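Local coordinates for geranyltranstransferase (Agrobacterium tumefaciens, PDB 2H8O) that catalyses the transfer of a geranyl group from geranyl diphosphate to isopentenyl diphosphate, which yields farnesyl diphosphate, at the interface of chains A and B. Sequence-based numbering; all coordinates share one arbitrary frame. Chains: chain A/B, Geranyltranstransferase.

Contact 1: the interface of chains A and B. Residues chain A 70, 73-74, 153; chain B 191, 195-196, 199.
A:Leu73, on helix 71-82, meets B:Ile191 in the turn before helix 194-206 of the partner, the first turn of one helix against the loop and the small-residue start of a helix in the partner, between two copies of a polyprenyl synthetase. Enzymes of this family share an all-helical fold and commonly work as homodimers, so this two-fold interface is probably the physiological one.

The tightest part is aliphatic. The two branched side chains slide past each other in opposite directions, and the delta-methyl CD1 of B:Ile191 lies along the A:Leu73 branch, 3.5 Å from CD2 and 3.7 Å from CG. With CG1 of B:Ile191 anti to its own backbone N (chi1 178°), the long arm leads CD1 out into chain A. There the same methyl also meets the pyrrolidine ring of A:Pro70, 3.7 Å from CD, while the backbone N of A:Leu74 stands a little further off. One methyl is thus lodged between the proline that precedes helix 71-82 and the first turn of that helix.

A second group of contacts sets side chains against a helix of small residues. CD2 of A:Leu73 comes within 3.9 Å of CA of B:Gly196, which has no side chain to keep it away. One turn further on, the CB methyl of B:Ala199 touches the same CD2, also at 3.9 Å, and approaches CB of A:Leu73 as well.

A:Leu153, from helix 148-167, covers the other flank of helix 194-206. Its CG stands beside its backbone N (chi1 -69°), and the CD1 branch touches the main chain of B:Ala199, 3.7 Å from N. The other branch, CD2, faces the carbonyl O of B:Ala195, 4.2 Å away.

Contact 2: the interface of chains A and B. Residues chain A 191-192, 196, 220; chain B 68, 70, 73.
B:Thr68 runs in an extended backbone (phi -156°, psi 162°) past the bend at A:Gly192, and its carbonyl O comes 3.3 Å from the bare CA of that glycine. Two residues on, the ring of B:Pro70 lies over the start of helix 194-206: CD sits 3.2 Å from the carbonyl O of A:Ile191, and CG is 3.6 Å from the carbonyl O of A:Gly196. The ring's CH2 groups therefore face two main-chain carbonyls of the other subunit, a close-fitting carbon-to-oxygen contact that on the chain A side uses main-chain atoms.

Among the side chains, A:Met220, rooted on helix 211-237, reaches out to B:Thr68 and crosses that side chain at about a right angle, its sulfur SD 3.8 Å from the methyl CG2. The thioether is bent at its end (chi3 73°), which turns the terminal methyl CE towards the main chain of B:Thr68 and the ring of B:Pro70. The methyl CE of A:Met220 points at the CD edge of the B:Pro70 ring, 4.0 Å from CD. The methionine thus bridges the threonine and the proline from one side, while A:Ile191 and B:Leu73 continue the apolar surface from the other. Next to the proline contact, CE also lies 3.3 Å from the carbonyl O of B:Thr68.

Contact 1: the interface of chains A and B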
loop_
_atom_site.group_PDB
_atom_site.type_symbol
_atom_site.label_atom_id
_atom_site.label_comp_id
_atom_site.label_asym_id
_atom_site.label_seq_id
_atom_site.Cartn_x
_atom_site.Cartn_y
_atom_site.Cartn_z
ATOM N N PRO A 70 11.490 -12.509 -5.911
ATOM C CA PRO A 70 11.220 -13.948 -5.972
ATOM C C PRO A 70 10.306 -14.308 -7.108
ATOM O O PRO A 70 9.265 -13.683 -7.305
ATOM C CB PRO A 70 10.577 -14.267 -4.622
ATOM C CG PRO A 70 11.009 -13.166 -3.725
ATOM C CD PRO A 70 11.117 -11.950 -4.600
ATOM N N LEU A 73 6.342 -15.469 -6.534
ATOM C CA LEU A 73 5.495 -14.330 -6.155
ATOM C C LEU A 73 5.296 -13.371 -7.333
ATOM O O LEU A 73 4.195 -12.882 -7.585
ATOM C CB LEU A 73 6.103 -13.594 -4.968
ATOM C CG LEU A 73 5.295 -12.383 -4.484
ATOM C CD1 LEU A 73 3.866 -12.787 -4.132
ATOM C CD2 LEU A 73 6.018 -11.723 -3.297
ATOM N N LEU A 74 6.367 -13.094 -8.063
ATOM C CA LEU A 74 6.283 -12.234 -9.238
ATOM C C LEU A 74 5.348 -12.825 -10.298
ATOM O O LEU A 74 4.546 -12.128 -10.871
ATOM C CB LEU A 74 7.696 -11.968 -9.775
ATOM C CG LEU A 74 7.913 -10.882 -10.811
ATOM C CD1 LEU A 74 7.393 -9.561 -10.307
ATOM C CD2 LEU A 74 9.404 -10.794 -11.191
ATOM N N LEU A 153 0.016 -12.360 -0.563
ATOM C CA LEU A 153 1.264 -11.633 -0.727
ATOM C C LEU A 153 1.328 -10.935 -2.093
ATOM O O LEU A 153 1.886 -9.851 -2.200
ATOM C CB LEU A 153 2.458 -12.565 -0.527
ATOM C CG LEU A 153 2.604 -13.033 0.918
ATOM C CD1 LEU A 153 3.677 -14.134 0.933
ATOM C CD2 LEU A 153 2.951 -11.868 1.855
ATOM N N ILE B 191 7.759 -6.492 -3.239
ATOM C CA ILE B 191 8.289 -7.699 -3.913
ATOM C C ILE B 191 9.787 -7.884 -3.656
ATOM O O ILE B 191 10.267 -9.032 -3.505
ATOM C CB ILE B 191 8.001 -7.682 -5.453
ATOM C CG1 ILE B 191 8.589 -8.922 -6.158
ATOM C CG2 ILE B 191 8.526 -6.374 -6.121
ATOM C CD1 ILE B 191 8.013 -10.207 -5.669
ATOM N N ALA B 195 7.568 -8.233 1.686
ATOM C CA ALA B 195 6.581 -9.173 1.135
ATOM C C ALA B 195 7.270 -10.310 0.393
ATOM O O ALA B 195 6.898 -11.479 0.510
ATOM C CB ALA B 195 5.546 -8.465 0.226
ATOM N N GLY B 196 8.297 -9.960 -0.377
ATOM C CA GLY B 196 9.103 -10.974 -1.060
ATOM C C GLY B 196 9.794 -11.898 -0.088
ATOM O O GLY B 196 9.906 -13.113 -0.325
ATOM N N ALA B 199 7.399 -14.404 1.149
ATOM C CA ALA B 199 7.260 -15.450 0.134
ATOM C C ALA B 199 8.439 -16.438 0.180
ATOM O O ALA B 199 8.240 -17.649 0.056
ATOM C CB ALA B 199 7.130 -14.854 -1.238
#

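Contact 2: the interface of chains A and B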
loop_
_atom_site.group_PDB
_atom_site.type_symbol
_atom_site.label_atom_id
_atom_site.label_comp_id
_atom_site.label_asym_id
_atom_site.label_seq_id
_atom_site.Cartn_x
_atom_site.Cartn_y
_atom_site.Cartn_z
ATOM N N ILE A 191 -9.366 2.930 4.065
ATOM C CA ILE A 191 -10.479 2.846 5.038
ATOM C C ILE A 191 -11.668 3.718 4.622
ATOM O O ILE A 191 -12.841 3.329 4.827
ATOM C CB ILE A 191 -10.016 3.218 6.488
ATOM C CG1 ILE A 191 -11.186 3.168 7.492
ATOM C CG2 ILE A 191 -9.321 4.614 6.529
ATOM C CD1 ILE A 191 -11.800 1.816 7.615
ATOM N N GLY A 192 -11.380 4.893 4.080
ATOM C CA GLY A 192 -12.457 5.816 3.643
ATOM C C GLY A 192 -12.799 5.740 2.163
ATOM O O GLY A 192 -13.461 6.619 1.625
ATOM N N GLY A 196 -12.696 0.213 2.637
ATOM C CA GLY A 196 -13.855 0.445 3.501
ATOM C C GLY A 196 -15.147 0.037 2.838
ATOM O O GLY A 196 -16.055 -0.513 3.485
ATOM N N MET A 220 -17.730 4.060 -2.406
ATOM C CA MET A 220 -16.443 3.629 -1.864
ATOM C C MET A 220 -15.873 2.442 -2.652
ATOM O O MET A 220 -14.743 2.510 -3.144
ATOM C CB MET A 220 -16.577 3.292 -0.362
ATOM C CG MET A 220 -16.976 4.490 0.507
ATOM S SD MET A 220 -17.405 4.100 2.254
ATOM C CE MET A 220 -15.774 3.733 2.943
ATOM N N THR B 68 -16.549 7.802 4.371
ATOM C CA THR B 68 -16.795 7.546 5.795
ATOM C C THR B 68 -15.808 6.481 6.236
ATOM O O THR B 68 -15.241 5.819 5.379
ATOM C CB THR B 68 -18.218 7.051 6.046
ATOM O OG1 THR B 68 -18.534 7.144 7.459
ATOM C CG2 THR B 68 -18.396 5.636 5.569
ATOM N N PRO B 70 -15.763 3.042 8.106
ATOM C CA PRO B 70 -16.604 2.020 8.737
ATOM C C PRO B 70 -16.055 1.570 10.061
ATOM O O PRO B 70 -14.870 1.265 10.184
ATOM C CB PRO B 70 -16.622 0.873 7.728
ATOM C CG PRO B 70 -16.273 1.502 6.429
ATOM C CD PRO B 70 -15.328 2.620 6.763
ATOM N N LEU B 73 -14.304 -2.172 10.624
ATOM C CA LEU B 73 -12.977 -2.248 9.999
ATOM C C LEU B 73 -11.958 -1.389 10.755
ATOM O O LEU B 73 -10.821 -1.798 10.989
ATOM C CB LEU B 73 -13.057 -1.814 8.541
ATOM C CG LEU B 73 -11.723 -1.858 7.786
ATOM C CD1 LEU B 73 -11.105 -3.252 7.851
ATOM C CD2 LEU B 73 -11.935 -1.387 6.337
#

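Contacts 1 and 2, whose C-alpha centres lie about 27 Å apart, sample two overlapping portions of the same region, related by the two-fold. Residues 70, 73, 191 and 196 occur in both with the chains exchanged, so each subunit presents its helix 71-82 to one site and the start of its helix 194-206 to the other. The neighbours differ: contact 1 extends through helix 148-167 and residue 199, whereas contact 2 extends towards residue 68 and helix 211-237. By the two-fold, each of the two copies carries both sets, which together probably help hold the dimer.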